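Long-range contacts in SAM-dependent methyltransferase (Exiguobacterium sibiricum 255-15, PDB 3D2L), which probably transfers a methyl group from S-adenosylmethionine to an acceptor molecule whose identity is not known: residues 25-30 and 132-137; 136-141 and 196-201; 177-182 and 189-194. All coordinates share one frame; numbering follows the deposited sequence.

Contact 1 of 3, residues 25-30 and 132-137; sequences AWVLEQ and KLLFDV
W26, V27 and Q30 of helix 20-30 close on L134, which stands on strand 131-138 and turns its side chain to the helix. The axes of the two short segments come within 10.3 Å and run nearly antiparallel, at 152°.

The apolar contacts gather at L134. Its CD2 lies over the six-membered ring of W26, 4.2 Å from the ring centroid and 10° off the ring normal, a CH-pi contact displaced somewhat toward the rim. At the far corner of the indole, W26 CH2 meets L134 CB at 3.8 Å; with CG anti to the backbone N (chi1 170°) the indole is carried off the helix toward the strand, and the two side chains lie past one another, pointing opposite ways. The same L134 CD2 touches V27 CG2 at 4.1 Å and Q30 CG at 3.8 Å, so one methyl touches or overlies all three helix residues.

Polar groups approach without bonding across the interface. F135 N faces the edge of the W26 ring, 3.8 Å from CH2 and in the ring plane. K132 brings CD to 3.8 Å from Q30 O, beside the end of the apolar patch. D136 OD1 is near the indole but bonded to C104 N, while D136 OD2 takes a salt bridge from R235 and a hydrogen bond from W23. F237 meets the W26 ring edge-to-face.

With no hydrogen bond crossing it, the interface rests on close fit and dispersion: the helix covers this face of the Rossmann-like sheet, while L133 and F135 point to the other, where helix 203-212 packs.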
loop_
_atom_site.group_PDB
_atom_site.type_symbol
_atom_site.label_atom_id
_atom_site.label_comp_id
_atom_site.label_asym_id
_atom_site.label_seq_id
_atom_site.Cartn_x
_atom_site.Cartn_y
_atom_site.Cartn_z
ATOM N N ALA A 25 5.319 7.317 -10.924
ATOM C CA ALA A 25 6.179 7.270 -12.106
ATOM C C ALA A 25 6.413 5.819 -12.530
ATOM O O ALA A 25 6.464 5.512 -13.716
ATOM C CB ALA A 25 7.515 8.031 -11.868
ATOM N N TRP A 26 6.481 4.920 -11.550
ATOM C CA TRP A 26 6.658 3.480 -11.800
ATOM C C TRP A 26 5.413 2.854 -12.438
ATOM O O TRP A 26 5.510 2.104 -13.401
ATOM C CB TRP A 26 7.030 2.773 -10.484
ATOM C CG TRP A 26 7.005 1.273 -10.551
ATOM C CD1 TRP A 26 7.777 0.490 -11.323
ATOM C CD2 TRP A 26 6.186 0.396 -9.783
ATOM N NE1 TRP A 26 7.469 -0.820 -11.126
ATOM C CE2 TRP A 26 6.498 -0.917 -10.183
ATOM C CE3 TRP A 26 5.206 0.587 -8.811
ATOM C CZ2 TRP A 26 5.901 -2.046 -9.615
ATOM C CZ3 TRP A 26 4.593 -0.551 -8.245
ATOM C CH2 TRP A 26 4.959 -1.850 -8.654
ATOM N N VAL A 27 4.240 3.192 -11.920
ATOM C CA VAL A 27 2.991 2.691 -12.477
ATOM C C VAL A 27 2.926 3.148 -13.951
ATOM O O VAL A 27 2.579 2.364 -14.823
ATOM C CB VAL A 27 1.736 3.132 -11.650
ATOM C CG1 VAL A 27 0.403 2.691 -12.349
ATOM C CG2 VAL A 27 1.790 2.590 -10.170
ATOM N N LEU A 28 3.283 4.407 -14.215
ATOM C CA LEU A 28 3.278 4.964 -15.585
ATOM C C LEU A 28 4.166 4.168 -16.567
ATOM O O LEU A 28 3.897 4.147 -17.775
ATOM C CB LEU A 28 3.649 6.437 -15.532
ATOM C CG LEU A 28 2.525 7.323 -15.003
ATOM C CD1 LEU A 28 3.023 8.683 -14.674
ATOM C CD2 LEU A 28 1.378 7.397 -16.019
ATOM N N GLU A 29 5.208 3.508 -16.053
ATOM C CA GLU A 29 6.071 2.661 -16.878
ATOM C C GLU A 29 5.443 1.336 -17.238
ATOM O O GLU A 29 5.884 0.698 -18.194
ATOM C CB GLU A 29 7.379 2.346 -16.152
ATOM C CG GLU A 29 8.177 3.563 -15.773
ATOM C CD GLU A 29 9.453 3.210 -14.988
ATOM O OE1 GLU A 29 9.513 2.114 -14.356
ATOM O OE2 GLU A 29 10.379 4.055 -15.007
ATOM N N GLN A 30 4.443 0.902 -16.466
ATOM C CA GLN A 30 3.800 -0.387 -16.665
ATOM C C GLN A 30 2.394 -0.363 -17.200
ATOM O O GLN A 30 1.987 -1.351 -17.799
ATOM C CB GLN A 30 3.720 -1.178 -15.335
ATOM C CG GLN A 30 4.957 -1.162 -14.523
ATOM C CD GLN A 30 6.161 -1.649 -15.266
ATOM O OE1 GLN A 30 6.060 -2.477 -16.176
ATOM N NE2 GLN A 30 7.328 -1.138 -14.879
ATOM N N LYS A 132 -2.888 -5.983 -15.535
ATOM C CA LYS A 132 -1.698 -6.057 -14.712
ATOM C C LYS A 132 -1.988 -5.929 -13.241
ATOM O O LYS A 132 -2.958 -5.294 -12.859
ATOM C CB LYS A 132 -0.698 -4.980 -15.131
ATOM C CG LYS A 132 -0.205 -5.176 -16.588
ATOM C CD LYS A 132 1.246 -4.884 -16.746
ATOM C CE LYS A 132 1.796 -5.463 -18.035
ATOM N NZ LYS A 132 1.121 -4.869 -19.215
ATOM N N LEU A 133 -1.143 -6.563 -12.432
ATOM C CA LEU A 133 -1.153 -6.474 -10.998
ATOM C C LEU A 133 0.228 -5.963 -10.615
ATOM O O LEU A 133 1.248 -6.582 -10.955
ATOM C CB LEU A 133 -1.430 -7.820 -10.307
ATOM C CG LEU A 133 -1.266 -7.886 -8.789
ATOM C CD1 LEU A 133 -2.217 -6.844 -8.032
ATOM C CD2 LEU A 133 -1.482 -9.318 -8.291
ATOM N N LEU A 134 0.242 -4.820 -9.923
ATOM C CA LEU A 134 1.452 -4.168 -9.461
ATOM C C LEU A 134 1.399 -4.003 -7.964
ATOM O O LEU A 134 0.397 -3.561 -7.444
ATOM C CB LEU A 134 1.579 -2.768 -10.062
ATOM C CG LEU A 134 1.974 -2.604 -11.518
ATOM C CD1 LEU A 134 0.850 -3.049 -12.409
ATOM C CD2 LEU A 134 2.324 -1.122 -11.782
ATOM N N PHE A 135 2.484 -4.344 -7.279
ATOM C CA PHE A 135 2.599 -4.136 -5.845
ATOM C C PHE A 135 4.070 -4.070 -5.430
ATOM O O PHE A 135 4.955 -4.617 -6.082
ATOM C CB PHE A 135 1.876 -5.212 -4.979
ATOM C CG PHE A 135 2.420 -6.628 -5.142
ATOM C CD1 PHE A 135 3.432 -7.107 -4.331
ATOM C CD2 PHE A 135 1.907 -7.476 -6.098
ATOM C CE1 PHE A 135 3.918 -8.390 -4.471
ATOM C CE2 PHE A 135 2.387 -8.776 -6.221
ATOM C CZ PHE A 135 3.388 -9.218 -5.427
ATOM N N ASP A 136 4.307 -3.384 -4.318
ATOM C CA ASP A 136 5.642 -3.279 -3.735
ATOM C C ASP A 136 5.548 -3.693 -2.272
ATOM O O ASP A 136 4.536 -3.403 -1.574
ATOM C CB ASP A 136 6.224 -1.869 -3.868
ATOM C CG ASP A 136 5.315 -0.804 -3.260
ATOM O OD1 ASP A 136 4.278 -0.453 -3.879
ATOM O OD2 ASP A 136 5.674 -0.296 -2.181
ATOM N N VAL A 137 6.585 -4.405 -1.829
ATOM C CA VAL A 137 6.628 -4.971 -0.474
ATOM C C VAL A 137 7.985 -4.815 0.152
ATOM O O VAL A 137 8.973 -4.549 -0.534
ATOM C CB VAL A 137 6.271 -6.502 -0.457
ATOM C CG1 VAL A 137 4.770 -6.746 -0.710
ATOM C CG2 VAL A 137 7.131 -7.300 -1.439
#

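Contact 2 of 3, residues 136-141 and 196-201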
loop_
_atom_site.group_PDB
_atom_site.type_symbol
_atom_site.label_atom_id
_atom_site.label_comp_id
_atom_site.label_asym_id
_atom_site.label_seq_id
_atom_site.Cartn_x
_atom_site.Cartn_y
_atom_site.Cartn_z
ATOM N N ASP A 136 4.307 -3.384 -4.318
ATOM C CA ASP A 136 5.642 -3.279 -3.735
ATOM C C ASP A 136 5.548 -3.693 -2.272
ATOM O O ASP A 136 4.536 -3.403 -1.574
ATOM C CB ASP A 136 6.224 -1.869 -3.868
ATOM C CG ASP A 136 5.315 -0.804 -3.260
ATOM O OD1 ASP A 136 4.278 -0.453 -3.879
ATOM O OD2 ASP A 136 5.674 -0.296 -2.181
ATOM N N VAL A 137 6.585 -4.405 -1.829
ATOM C CA VAL A 137 6.628 -4.971 -0.474
ATOM C C VAL A 137 7.985 -4.815 0.152
ATOM O O VAL A 137 8.973 -4.549 -0.534
ATOM C CB VAL A 137 6.271 -6.502 -0.457
ATOM C CG1 VAL A 137 4.770 -6.746 -0.710
ATOM C CG2 VAL A 137 7.131 -7.300 -1.439
ATOM N N HIS A 138 8.027 -4.964 1.470
ATOM C CA HIS A 138 9.275 -4.965 2.184
ATOM C C HIS A 138 10.079 -6.199 1.798
ATOM O O HIS A 138 9.517 -7.253 1.545
ATOM C CB HIS A 138 9.061 -5.019 3.711
ATOM C CG HIS A 138 8.223 -3.901 4.248
ATOM N ND1 HIS A 138 8.459 -2.585 3.928
ATOM C CD2 HIS A 138 7.174 -3.899 5.107
ATOM C CE1 HIS A 138 7.609 -1.818 4.581
ATOM N NE2 HIS A 138 6.816 -2.590 5.306
ATOM N N SER A 139 11.396 -6.036 1.768
ATOM C CA SER A 139 12.297 -7.131 1.550
ATOM C C SER A 139 12.546 -7.746 2.902
ATOM O O SER A 139 12.347 -7.066 3.925
ATOM C CB SER A 139 13.619 -6.613 1.049
ATOM O OG SER A 139 14.176 -5.732 2.015
ATOM N N PRO A 140 12.971 -9.027 2.932
ATOM C CA PRO A 140 13.419 -9.657 4.187
ATOM C C PRO A 140 14.516 -8.836 4.901
ATOM O O PRO A 140 14.488 -8.702 6.124
ATOM C CB PRO A 140 13.971 -10.999 3.709
ATOM C CG PRO A 140 13.187 -11.299 2.519
ATOM C CD PRO A 140 13.011 -9.989 1.817
ATOM N N TYR A 141 15.441 -8.254 4.141
ATOM C CA TYR A 141 16.523 -7.430 4.693
ATOM C C TYR A 141 16.014 -6.236 5.501
ATOM O O TYR A 141 16.554 -5.934 6.567
ATOM C CB TYR A 141 17.436 -6.949 3.554
ATOM C CG TYR A 141 18.600 -6.087 3.988
ATOM C CD1 TYR A 141 19.757 -6.660 4.515
ATOM C CD2 TYR A 141 18.558 -4.712 3.853
ATOM C CE1 TYR A 141 20.819 -5.879 4.908
ATOM C CE2 TYR A 141 19.615 -3.922 4.254
ATOM C CZ TYR A 141 20.736 -4.510 4.774
ATOM O OH TYR A 141 21.792 -3.729 5.155
ATOM N N HIS A 196 0.020 -2.109 14.602
ATOM C CA HIS A 196 -0.064 -2.556 13.222
ATOM C C HIS A 196 0.884 -3.713 13.049
ATOM O O HIS A 196 1.958 -3.735 13.637
ATOM C CB HIS A 196 0.263 -1.410 12.280
ATOM C CG HIS A 196 -0.691 -0.253 12.411
ATOM N ND1 HIS A 196 -1.935 -0.243 11.817
ATOM C CD2 HIS A 196 -0.603 0.902 13.108
ATOM C CE1 HIS A 196 -2.565 0.874 12.128
ATOM N NE2 HIS A 196 -1.775 1.593 12.902
ATOM N N HIS A 197 0.463 -4.663 12.221
ATOM C CA HIS A 197 1.216 -5.873 11.975
ATOM C C HIS A 197 1.546 -5.972 10.507
ATOM O O HIS A 197 0.672 -5.819 9.661
ATOM C CB HIS A 197 0.385 -7.087 12.394
ATOM C CG HIS A 197 0.061 -7.093 13.852
ATOM N ND1 HIS A 197 0.940 -7.564 14.801
ATOM C CD2 HIS A 197 -1.007 -6.606 14.532
ATOM C CE1 HIS A 197 0.415 -7.396 16.003
ATOM N NE2 HIS A 197 -0.763 -6.811 15.866
ATOM N N GLN A 198 2.804 -6.269 10.210
ATOM C CA GLN A 198 3.210 -6.507 8.833
ATOM C C GLN A 198 4.059 -7.748 8.726
ATOM O O GLN A 198 4.738 -8.126 9.674
ATOM C CB GLN A 198 3.932 -5.318 8.252
ATOM C CG GLN A 198 3.019 -4.207 7.826
ATOM C CD GLN A 198 3.781 -3.127 7.102
ATOM O OE1 GLN A 198 4.885 -2.725 7.549
ATOM N NE2 GLN A 198 3.227 -2.648 5.969
ATOM N N ARG A 199 3.967 -8.400 7.570
ATOM C CA ARG A 199 4.695 -9.597 7.329
ATOM C C ARG A 199 5.085 -9.663 5.855
ATOM O O ARG A 199 4.337 -9.260 4.938
ATOM C CB ARG A 199 3.849 -10.831 7.741
ATOM C CG ARG A 199 4.522 -12.159 7.520
ATOM C CD ARG A 199 3.602 -13.264 7.960
ATOM N NE ARG A 199 4.237 -14.560 7.786
ATOM C CZ ARG A 199 3.637 -15.699 8.045
ATOM N NH1 ARG A 199 2.398 -15.711 8.524
ATOM N NH2 ARG A 199 4.300 -16.829 7.857
ATOM N N THR A 200 6.295 -10.144 5.630
ATOM C CA THR A 200 6.778 -10.309 4.297
ATOM C C THR A 200 7.351 -11.714 4.111
ATOM O O THR A 200 7.365 -12.548 5.053
ATOM C CB THR A 200 7.732 -9.143 3.881
ATOM O OG1 THR A 200 7.705 -9.007 2.459
ATOM C CG2 THR A 200 9.188 -9.364 4.404
ATOM N N TYR A 201 7.734 -11.979 2.870
ATOM C CA TYR A 201 8.255 -13.243 2.402
ATOM C C TYR A 201 9.378 -12.988 1.392
ATOM O O TYR A 201 9.476 -11.868 0.807
ATOM C CB TYR A 201 7.134 -14.046 1.705
ATOM C CG TYR A 201 5.938 -14.293 2.598
ATOM C CD1 TYR A 201 4.860 -13.391 2.628
ATOM C CD2 TYR A 201 5.884 -15.413 3.423
ATOM C CE1 TYR A 201 3.787 -13.597 3.470
ATOM C CE2 TYR A 201 4.788 -15.648 4.230
ATOM C CZ TYR A 201 3.748 -14.729 4.257
ATOM O OH TYR A 201 2.658 -14.946 5.085
HETATM O O HOH W 1 10.095 -9.665 -0.543
#
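H138, at the end of its strand, and T200, in the loop after strand 189-199, are nearest, CA to CA 6.3 Å; the backbones of residues 137-140 and 198-201 run 69° apart end to end and do not pair as strands. Side chains therefore make the direct bonds. T200, with OG1 anti to its backbone N, donates from OG1 to H138 O at 2.7 Å. A water donates to the same H138 O at 3.2 Å and also to Y201 O at 2.7 Å, so this carbonyl accepts twice and the two backbones are bridged. The methyl of T200 takes the crowded position between N and carbonyl carbon; CG2 lies 3.9 Å from S139 O.

The second direct bond runs from H138 NE2 to Q198 OE1, 3.0 Å long and bent to 145° at the hydrogen. The oxygen sits in the imidazole plane, but the ring and amide planes are 81° apart, and the donor stands above the amide plane. H176 NE2 also bonds Q198 OE1, and Q198 NE2 reaches D105 OD2, so the amide is held at both ends and its rotation is fixed. P140 CG adds a looser touch on Y201 O at 4.1 Å. N108 ties both sides, accepting from H138 N and donating to R199 O, while S139 OG, at the N-cap of helix 140-144, bonds K142 N and also A233 O.

The arrangement joins the C-terminal end of strand 131-138, an inner strand of the Rossmann-like sheet, to an added antiparallel sheet, a place consistent with acceptor binding, as in related methyltransferases.

Contact 3 of 3, residues 177-182 and 189-194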
loop_
_atom_site.group_PDB
_atom_site.type_symbol
_atom_site.label_atom_id
_atom_site.label_comp_id
_atom_site.label_asym_id
_atom_site.label_seq_id
_atom_site.Cartn_x
_atom_site.Cartn_y
_atom_site.Cartn_z
ATOM N N GLU A 177 4.298 -0.450 16.967
ATOM C CA GLU A 177 3.552 0.139 18.086
ATOM C C GLU A 177 3.614 1.627 17.919
ATOM O O GLU A 177 4.664 2.229 18.071
ATOM C CB GLU A 177 4.125 -0.285 19.427
ATOM C CG GLU A 177 3.987 -1.773 19.672
ATOM C CD GLU A 177 2.597 -2.208 20.077
ATOM O OE1 GLU A 177 1.621 -1.449 19.854
ATOM O OE2 GLU A 177 2.490 -3.322 20.654
ATOM N N LEU A 178 2.468 2.208 17.574
ATOM C CA LEU A 178 2.352 3.630 17.347
ATOM C C LEU A 178 1.628 4.337 18.478
ATOM O O LEU A 178 0.657 3.812 19.031
ATOM C CB LEU A 178 1.579 3.904 16.065
ATOM C CG LEU A 178 2.303 3.986 14.728
ATOM C CD1 LEU A 178 3.166 5.271 14.669
ATOM C CD2 LEU A 178 3.115 2.756 14.523
ATOM N N THR A 179 2.117 5.532 18.809
ATOM C CA THR A 179 1.452 6.420 19.761
ATOM C C THR A 179 1.408 7.780 19.077
ATOM O O THR A 179 2.438 8.271 18.670
ATOM C CB THR A 179 2.170 6.520 21.099
ATOM O OG1 THR A 179 2.020 5.281 21.803
ATOM C CG2 THR A 179 1.547 7.644 22.008
ATOM N N PHE A 180 0.215 8.347 18.940
ATOM C CA PHE A 180 0.025 9.697 18.384
ATOM C C PHE A 180 -0.400 10.624 19.502
ATOM O O PHE A 180 -1.196 10.236 20.347
ATOM C CB PHE A 180 -1.074 9.721 17.292
ATOM C CG PHE A 180 -0.720 8.909 16.070
ATOM C CD1 PHE A 180 -1.037 7.555 16.010
ATOM C CD2 PHE A 180 0.012 9.486 15.032
ATOM C CE1 PHE A 180 -0.673 6.778 14.908
ATOM C CE2 PHE A 180 0.373 8.717 13.912
ATOM C CZ PHE A 180 0.039 7.363 13.864
ATOM N N PHE A 181 0.157 11.832 19.515
ATOM C CA PHE A 181 -0.271 12.891 20.411
ATOM C C PHE A 181 -0.849 13.918 19.478
ATOM O O PHE A 181 -0.111 14.536 18.701
ATOM C CB PHE A 181 0.868 13.465 21.245
ATOM C CG PHE A 181 1.367 12.521 22.256
ATOM C CD1 PHE A 181 0.656 12.308 23.411
ATOM C CD2 PHE A 181 2.528 11.793 22.023
ATOM C CE1 PHE A 181 1.102 11.399 24.349
ATOM C CE2 PHE A 181 2.990 10.887 22.949
ATOM C CZ PHE A 181 2.276 10.685 24.110
ATOM N N ILE A 182 -2.172 14.057 19.520
ATOM C CA ILE A 182 -2.893 14.959 18.646
ATOM C C ILE A 182 -3.299 16.192 19.426
ATOM O O ILE A 182 -3.924 16.090 20.501
ATOM C CB ILE A 182 -4.184 14.314 18.047
ATOM C CG1 ILE A 182 -3.882 12.980 17.379
ATOM C CG2 ILE A 182 -4.854 15.263 17.059
ATOM C CD1 ILE A 182 -3.913 11.819 18.302
ATOM N N TYR A 189 -3.095 17.998 24.395
ATOM C CA TYR A 189 -2.993 16.815 23.543
ATOM C C TYR A 189 -3.785 15.587 23.955
ATOM O O TYR A 189 -3.910 15.257 25.138
ATOM C CB TYR A 189 -1.495 16.441 23.364
ATOM C CG TYR A 189 -0.762 17.427 22.474
ATOM C CD1 TYR A 189 -0.394 18.682 22.944
ATOM C CD2 TYR A 189 -0.475 17.125 21.153
ATOM C CE1 TYR A 189 0.249 19.607 22.113
ATOM C CE2 TYR A 189 0.167 18.049 20.321
ATOM C CZ TYR A 189 0.522 19.289 20.810
ATOM O OH TYR A 189 1.183 20.198 19.973
ATOM N N ASP A 190 -4.287 14.903 22.928
ATOM C CA ASP A 190 -5.018 13.664 23.074
ATOM C C ASP A 190 -4.155 12.552 22.489
ATOM O O ASP A 190 -3.620 12.678 21.387
ATOM C CB ASP A 190 -6.345 13.793 22.353
ATOM C CG ASP A 190 -7.217 14.807 22.998
ATOM O OD1 ASP A 190 -7.778 14.448 24.050
ATOM O OD2 ASP A 190 -7.297 15.946 22.482
ATOM N N ARG A 191 -4.008 11.486 23.267
ATOM C CA ARG A 191 -3.170 10.374 22.921
ATOM C C ARG A 191 -3.991 9.271 22.304
ATOM O O ARG A 191 -5.110 9.006 22.736
ATOM C CB ARG A 191 -2.419 9.889 24.168
ATOM C CG ARG A 191 -1.625 8.626 23.975
ATOM C CD ARG A 191 -0.843 8.253 25.191
ATOM N NE ARG A 191 -0.048 7.072 24.947
ATOM C CZ ARG A 191 0.919 6.616 25.744
ATOM N NH1 ARG A 191 1.239 7.240 26.870
ATOM N NH2 ARG A 191 1.589 5.525 25.404
ATOM N N VAL A 192 -3.460 8.692 21.229
ATOM C CA VAL A 192 -4.048 7.504 20.582
ATOM C C VAL A 192 -2.926 6.501 20.327
ATOM O O VAL A 192 -1.922 6.835 19.705
ATOM C CB VAL A 192 -4.735 7.797 19.234
ATOM C CG1 VAL A 192 -5.315 6.488 18.655
ATOM C CG2 VAL A 192 -5.852 8.821 19.397
ATOM N N ASP A 193 -3.105 5.283 20.824
ATOM C CA ASP A 193 -2.150 4.190 20.641
ATOM C C ASP A 193 -2.735 3.174 19.660
ATOM O O ASP A 193 -3.903 2.797 19.789
ATOM C CB ASP A 193 -1.912 3.461 21.972
ATOM C CG ASP A 193 -1.245 4.343 23.026
ATOM O OD1 ASP A 193 -0.317 5.094 22.695
ATOM O OD2 ASP A 193 -1.640 4.257 24.197
ATOM N N GLU A 194 -1.933 2.741 18.696
ATOM C CA GLU A 194 -2.325 1.737 17.697
ATOM C C GLU A 194 -1.232 0.696 17.492
ATOM O O GLU A 194 -0.052 1.002 17.638
ATOM C CB GLU A 194 -2.535 2.393 16.339
ATOM C CG GLU A 194 -3.752 3.198 16.237
ATOM C CD GLU A 194 -3.963 3.718 14.833
ATOM O OE1 GLU A 194 -2.954 3.820 14.080
ATOM O OE2 GLU A 194 -5.135 4.029 14.493
#
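A beta hairpin pairs F180 with V192 and T179 with D193 on strands 173-183 and 189-199, whose segment axes approach to 4.4 Å and run antiparallel at 160°. Three hydrogen-bonded pairs, L178 with E194, F180 with V192 and I182 with D190, contribute two backbone bonds each. F180 N to V192 O measures 2.7 Å and is nearly straight, at 176°.

T179, F181, R191 and D193 share one face of the hairpin. T179 OG1 donates to D193 OD1 over a short 2.5 Å, arriving on the anti side of the carboxylate. R191 NE reaches that same oxygen from the syn side at 3.0 Å, in a salt bridge lying within the guanidinium plane. T179 CG2 sits 3.4 Å from R191 NE. An alanine in place of T179 would probably leave D193 OD1 with R191 NE alone of these two donors and open a gap beside the guanidinium. F181 runs alongside R191, its CE1 3.8 Å from CD, with the ring and guanidinium planes 58° apart.

In the four-stranded antiparallel sheet, strand 173-183 is an inner strand, with strand 159-167 beyond it, whereas strand 189-199 is outermost. The face bearing L178, F180 and V192 turns toward the chain's N-terminal residues: F7 meets the F180 ring edge-to-face, and V10 of helix 9-14 touches F180 and I182. On this side I182 CD1 packs on V192 CG2 at 3.7 Å. The extended chain of E194 brings OE1 to 3.8 Å from F180 CE1, obliquely to the ring; that oxygen is also hydrogen-bonded to H196 NE2.

Contacts 1 and 2 are buried and share strand 131-138, contact 1 along its length and contact 2 at its C-terminal end, with centres about 17 Å apart and D136 and V137 common to both. Contact 3 is a surface contact, its centre about 33 Å from that of contact 1 and on the opposite side of the chain's centre. It uses strand 189-199, whose end also serves contact 2, so that contact 2 links the two sheets. The chemistry follows the place: mainly apolar packing, with no hydrogen bond across it, in contact 1, a few buried hydrogen bonds in contact 2, and regular backbone pairing with a charged, partly solvent-facing side in contact 3.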